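Local coordinates for protein ATP-dependent RNA ligase (Methanothermobacter thermautotrophicus, PDB 5D1P) that probably seals RNA ends in an ATP-dependent reaction, passing through a covalent enzyme-adenylate intermediate, at residues G151-P155 against D321-D325; G343-T347 against I358-Y362. All coordinates share one frame. Numbering follows the deposited sequence.

Contact 1: G151-P155 against D321-D325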
loop_
_atom_site.group_PDB
_atom_site.type_symbol
_atom_site.label_atom_id
_atom_site.label_comp_id
_atom_site.label_asym_id
_atom_site.label_seq_id
_atom_site.Cartn_x
_atom_site.Cartn_y
_atom_site.Cartn_z
ATOM N N GLY A 151 11.568 -26.265 -0.963
ATOM C CA GLY A 151 10.891 -27.471 -0.516
ATOM C C GLY A 151 9.745 -27.182 0.436
ATOM O O GLY A 151 9.648 -26.088 1.010
ATOM N N ARG A 152 8.861 -28.160 0.599
ATOM C CA ARG A 152 7.814 -28.062 1.605
ATOM C C ARG A 152 8.410 -27.878 2.988
ATOM O O ARG A 152 7.984 -27.000 3.729
ATOM C CB ARG A 152 6.919 -29.303 1.592
ATOM C CG ARG A 152 6.103 -29.446 2.863
ATOM C CD ARG A 152 4.879 -30.338 2.684
ATOM N NE ARG A 152 5.132 -31.458 1.781
ATOM C CZ ARG A 152 4.307 -32.491 1.626
ATOM N NH1 ARG A 152 3.179 -32.560 2.333
ATOM N NH2 ARG A 152 4.621 -33.460 0.771
ATOM N N ASP A 153 9.400 -28.700 3.335
ATOM C CA ASP A 153 9.991 -28.644 4.676
ATOM C C ASP A 153 11.082 -27.579 4.791
ATOM O O ASP A 153 12.158 -27.823 5.349
ATOM C CB ASP A 153 10.546 -30.011 5.073
ATOM C CG ASP A 153 9.461 -31.084 5.142
ATOM O OD1 ASP A 153 8.255 -30.747 5.050
ATOM O OD2 ASP A 153 9.823 -32.268 5.303
ATOM N N ASN A 154 10.768 -26.401 4.257
ATOM C CA ASN A 154 11.638 -25.231 4.250
ATOM C C ASN A 154 11.154 -24.211 5.269
ATOM O O ASN A 154 10.090 -23.617 5.098
ATOM C CB ASN A 154 11.663 -24.611 2.851
ATOM C CG ASN A 154 12.615 -23.428 2.730
ATOM O OD1 ASN A 154 12.729 -22.583 3.626
ATOM N ND2 ASN A 154 13.286 -23.350 1.603
ATOM N N PRO A 155 11.949 -23.989 6.328
ATOM C CA PRO A 155 11.578 -23.103 7.437
ATOM C C PRO A 155 11.495 -21.605 7.077
ATOM O O PRO A 155 11.026 -20.805 7.896
ATOM C CB PRO A 155 12.701 -23.349 8.452
ATOM C CG PRO A 155 13.867 -23.720 7.617
ATOM C CD PRO A 155 13.289 -24.569 6.523
ATOM N N ASP A 321 3.201 -23.086 11.024
ATOM C CA ASP A 321 4.089 -24.169 11.420
ATOM C C ASP A 321 4.788 -24.771 10.213
ATOM O O ASP A 321 4.201 -24.904 9.141
ATOM C CB ASP A 321 3.326 -25.269 12.155
ATOM C CG ASP A 321 2.918 -24.869 13.559
ATOM O OD1 ASP A 321 3.337 -23.796 14.048
ATOM O OD2 ASP A 321 2.171 -25.641 14.177
ATOM N N THR A 322 6.049 -25.129 10.399
ATOM C CA THR A 322 6.807 -25.844 9.378
ATOM C C THR A 322 7.592 -26.936 10.079
ATOM O O THR A 322 8.280 -26.659 11.052
ATOM C CB THR A 322 7.778 -24.915 8.612
ATOM O OG1 THR A 322 7.056 -23.797 8.090
ATOM C CG2 THR A 322 8.472 -25.659 7.474
ATOM N N VAL A 323 7.476 -28.171 9.608
ATOM C CA VAL A 323 8.220 -29.269 10.212
ATOM C C VAL A 323 9.494 -29.525 9.428
ATOM O O VAL A 323 9.443 -29.725 8.215
ATOM C CB VAL A 323 7.397 -30.554 10.255
ATOM C CG1 VAL A 323 8.079 -31.583 11.140
ATOM C CG2 VAL A 323 5.997 -30.251 10.755
ATOM N N ILE A 324 10.633 -29.519 10.121
ATOM C CA ILE A 324 11.925 -29.674 9.468
ATOM C C ILE A 324 12.765 -30.797 10.082
ATOM O O ILE A 324 12.505 -31.231 11.214
ATOM C CB ILE A 324 12.735 -28.364 9.530
ATOM C CG1 ILE A 324 13.175 -28.079 10.962
ATOM C CG2 ILE A 324 11.928 -27.190 8.975
ATOM C CD1 ILE A 324 13.954 -26.818 11.099
ATOM N N ASP A 325 13.757 -31.268 9.321
ATOM C CA ASP A 325 14.771 -32.179 9.837
ATOM C C ASP A 325 15.774 -31.415 10.683
ATOM O O ASP A 325 16.279 -30.377 10.256
ATOM C CB ASP A 325 15.525 -32.897 8.710
ATOM C CG ASP A 325 14.631 -33.799 7.875
ATOM O OD1 ASP A 325 13.667 -34.389 8.422
ATOM O OD2 ASP A 325 14.910 -33.920 6.663
HETATM O O HOH W 1 14.049 -29.901 6.873
HETATM O O HOH W 2 8.323 -22.037 6.315
#
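No direct hydrogen bond joins the loop 151-155 to the strand segment 321-325. Two waters do that work instead. One donates to Asp-153 O (3.2 Å) and accepts from Asp-325 N (2.8 Å). The other donates to Asn-154 O (2.7 Å) and lies 2.8 Å from Thr-322 OG1. Between them the contact is van der Waals packing. The methyl of Thr-322 fills the concave side of the loop: its CG2 lies 3.5 Å from Asn-154 O and 4.0 Å from both Arg-152 O and Pro-155 CA. Pro-155 CD meets Ile-324 CG2 at 3.8 Å, and Asp-153 CB rests 3.3 Å from Val-323 O. Phe-122 of helix 121-130 and Phe-335 of helix 329-341 both touch Pro-155 and Ile-324, so this patch is apolar. The loop bends through a type I turn, Gly-151 to Asn-154, with an inverse gamma turn centred on Asp-153. Asn-154 turns away from the strand, and its OD1 accepts from Tyr-156 N and Val-157 N. This is a water-bridged interface between the loop that follows strand 143-150, which carries the ATP- and magnesium-binding Glu-148, and the edge strand of the C-terminal three-stranded antiparallel sheet.

Contact 2: G343-T347 against I358-Y362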
loop_
_atom_site.group_PDB
_atom_site.type_symbol
_atom_site.label_atom_id
_atom_site.label_comp_id
_atom_site.label_asym_id
_atom_site.label_seq_id
_atom_site.Cartn_x
_atom_site.Cartn_y
_atom_site.Cartn_z
ATOM N N GLY A 343 14.738 -11.345 14.037
ATOM C CA GLY A 343 13.523 -10.589 14.277
ATOM C C GLY A 343 12.267 -11.418 14.101
ATOM O O GLY A 343 11.149 -10.886 14.120
ATOM N N VAL A 344 12.447 -12.725 13.927
ATOM C CA VAL A 344 11.314 -13.632 13.770
ATOM C C VAL A 344 10.801 -14.118 15.117
ATOM O O VAL A 344 11.560 -14.625 15.943
ATOM C CB VAL A 344 11.673 -14.855 12.912
ATOM C CG1 VAL A 344 10.470 -15.777 12.788
ATOM C CG2 VAL A 344 12.163 -14.418 11.541
ATOM N N SER A 345 9.508 -13.951 15.340
ATOM C CA SER A 345 8.890 -14.516 16.515
ATOM C C SER A 345 8.655 -15.995 16.275
ATOM O O SER A 345 7.681 -16.385 15.627
ATOM C CB SER A 345 7.574 -13.807 16.842
ATOM O OG SER A 345 7.009 -14.352 18.018
ATOM N N ALA A 346 9.554 -16.819 16.800
ATOM C CA ALA A 346 9.475 -18.258 16.587
ATOM C C ALA A 346 9.723 -19.029 17.881
ATOM O O ALA A 346 10.435 -18.556 18.773
ATOM C CB ALA A 346 10.461 -18.681 15.525
ATOM N N THR A 347 9.101 -20.201 17.992
ATOM C CA THR A 347 9.408 -21.138 19.062
ATOM C C THR A 347 9.357 -22.551 18.520
ATOM O O THR A 347 8.739 -22.817 17.484
ATOM C CB THR A 347 8.424 -21.057 20.266
ATOM O OG1 THR A 347 7.109 -21.459 19.855
ATOM C CG2 THR A 347 8.374 -19.666 20.842
ATOM N N ILE A 358 8.682 -25.993 13.746
ATOM C CA ILE A 358 9.003 -24.584 13.929
ATOM C C ILE A 358 7.716 -23.733 13.837
ATOM O O ILE A 358 7.018 -23.734 12.812
ATOM C CB ILE A 358 10.023 -24.092 12.881
ATOM C CG1 ILE A 358 11.191 -25.081 12.720
ATOM C CG2 ILE A 358 10.526 -22.704 13.246
ATOM C CD1 ILE A 358 11.976 -25.369 14.015
ATOM N N ARG A 359 7.387 -23.030 14.915
ATOM C CA ARG A 359 6.189 -22.192 14.921
ATOM C C ARG A 359 6.558 -20.736 14.801
ATOM O O ARG A 359 7.250 -20.196 15.662
ATOM C CB ARG A 359 5.363 -22.400 16.192
ATOM C CG ARG A 359 4.120 -21.519 16.274
ATOM C CD ARG A 359 3.043 -22.168 17.132
ATOM N NE ARG A 359 2.702 -23.491 16.618
ATOM C CZ ARG A 359 1.838 -24.316 17.192
ATOM N NH1 ARG A 359 1.217 -23.961 18.305
ATOM N NH2 ARG A 359 1.595 -25.499 16.648
ATOM N N ARG A 360 6.089 -20.101 13.732
ATOM C CA ARG A 360 6.322 -18.680 13.550
ATOM C C ARG A 360 5.061 -17.896 13.916
ATOM O O ARG A 360 3.969 -18.201 13.438
ATOM C CB ARG A 360 6.751 -18.394 12.112
ATOM C CG ARG A 360 7.024 -16.940 11.861
ATOM C CD ARG A 360 7.468 -16.656 10.435
ATOM N NE ARG A 360 7.567 -15.211 10.248
ATOM C CZ ARG A 360 8.301 -14.615 9.314
ATOM N NH1 ARG A 360 9.021 -15.340 8.461
ATOM N NH2 ARG A 360 8.317 -13.291 9.242
ATOM N N PHE A 361 5.206 -16.914 14.798
ATOM C CA PHE A 361 4.061 -16.122 15.238
ATOM C C PHE A 361 3.983 -14.799 14.522
ATOM O O PHE A 361 5.000 -14.151 14.297
ATOM C CB PHE A 361 4.118 -15.860 16.736
ATOM C CG PHE A 361 3.949 -17.081 17.560
ATOM C CD1 PHE A 361 5.049 -17.693 18.142
ATOM C CD2 PHE A 361 2.692 -17.625 17.759
ATOM C CE1 PHE A 361 4.897 -18.821 18.908
ATOM C CE2 PHE A 361 2.532 -18.760 18.528
ATOM C CZ PHE A 361 3.634 -19.355 19.105
ATOM N N TYR A 362 2.768 -14.390 14.188
ATOM C CA TYR A 362 2.544 -13.107 13.538
ATOM C C TYR A 362 1.703 -12.211 14.447
ATOM O O TYR A 362 0.485 -12.067 14.270
ATOM C CB TYR A 362 1.872 -13.310 12.186
ATOM C CG TYR A 362 2.692 -14.084 11.186
ATOM C CD1 TYR A 362 2.534 -15.460 11.034
ATOM C CD2 TYR A 362 3.620 -13.442 10.385
ATOM C CE1 TYR A 362 3.284 -16.171 10.102
ATOM C CE2 TYR A 362 4.373 -14.142 9.457
ATOM C CZ TYR A 362 4.199 -15.500 9.316
ATOM O OH TYR A 362 4.949 -16.172 8.380
#
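This is the open end of a beta hairpin, strands 346-352 and 355-361. Thr-347 and Arg-359 form an antiparallel hydrogen-bonded pair: Thr-347 N donates to Arg-359 O (3.0 Å), and Arg-359 N donates to Thr-347 O (2.9 Å). Ala-346 and Arg-360 are the next, non-hydrogen-bonded pair, with their CA atoms 4.4 Å apart. Here the backbone of Arg-360 bonds to Glu-320, on the other side of its strand. Phe-361 N then reaches Ser-345 O at 2.7 Å, nearly straight. Two CA-H...O contacts add to this, Ala-346 CA to Arg-359 O (3.1 Å) and Arg-360 CA to Ser-345 O (3.4 Å). The Arg-359 guanidinium leads away from segment 343-347. It makes a salt bridge with Asp-321 and a cation-pi contact with Tyr-319. Val-344 CG1 packs 3.8 Å from Arg-360 CG and lies over one face of the Arg-360 guanidinium. At the ring edge of Phe-361, Thr-347 OG1 is 3.6 Å from CE1.

How the contacts relate
The centres of the two contacts lie 13 Å apart, and contact 1 closes before contact 2 opens along the chain. They share one antiparallel sheet, ordered 319-325, 355-361, 346-352. Strand 355-361 is in the middle. Contact 1 uses one edge strand and contact 2 pairs the middle strand with the other. They touch directly: Asp-321 OD2 forms a 2.5 Å salt bridge with Arg-359 NH2, Thr-322 O lies 2.8 Å from Ile-358 N in a probable hydrogen bond, and Ile-324 CD1 packs 3.6 Å from Ile-358 CG1. Contact 2 thus builds the C-terminal sheet internally, while contact 1 docks that sheet on a loop of the RNA ligase family region.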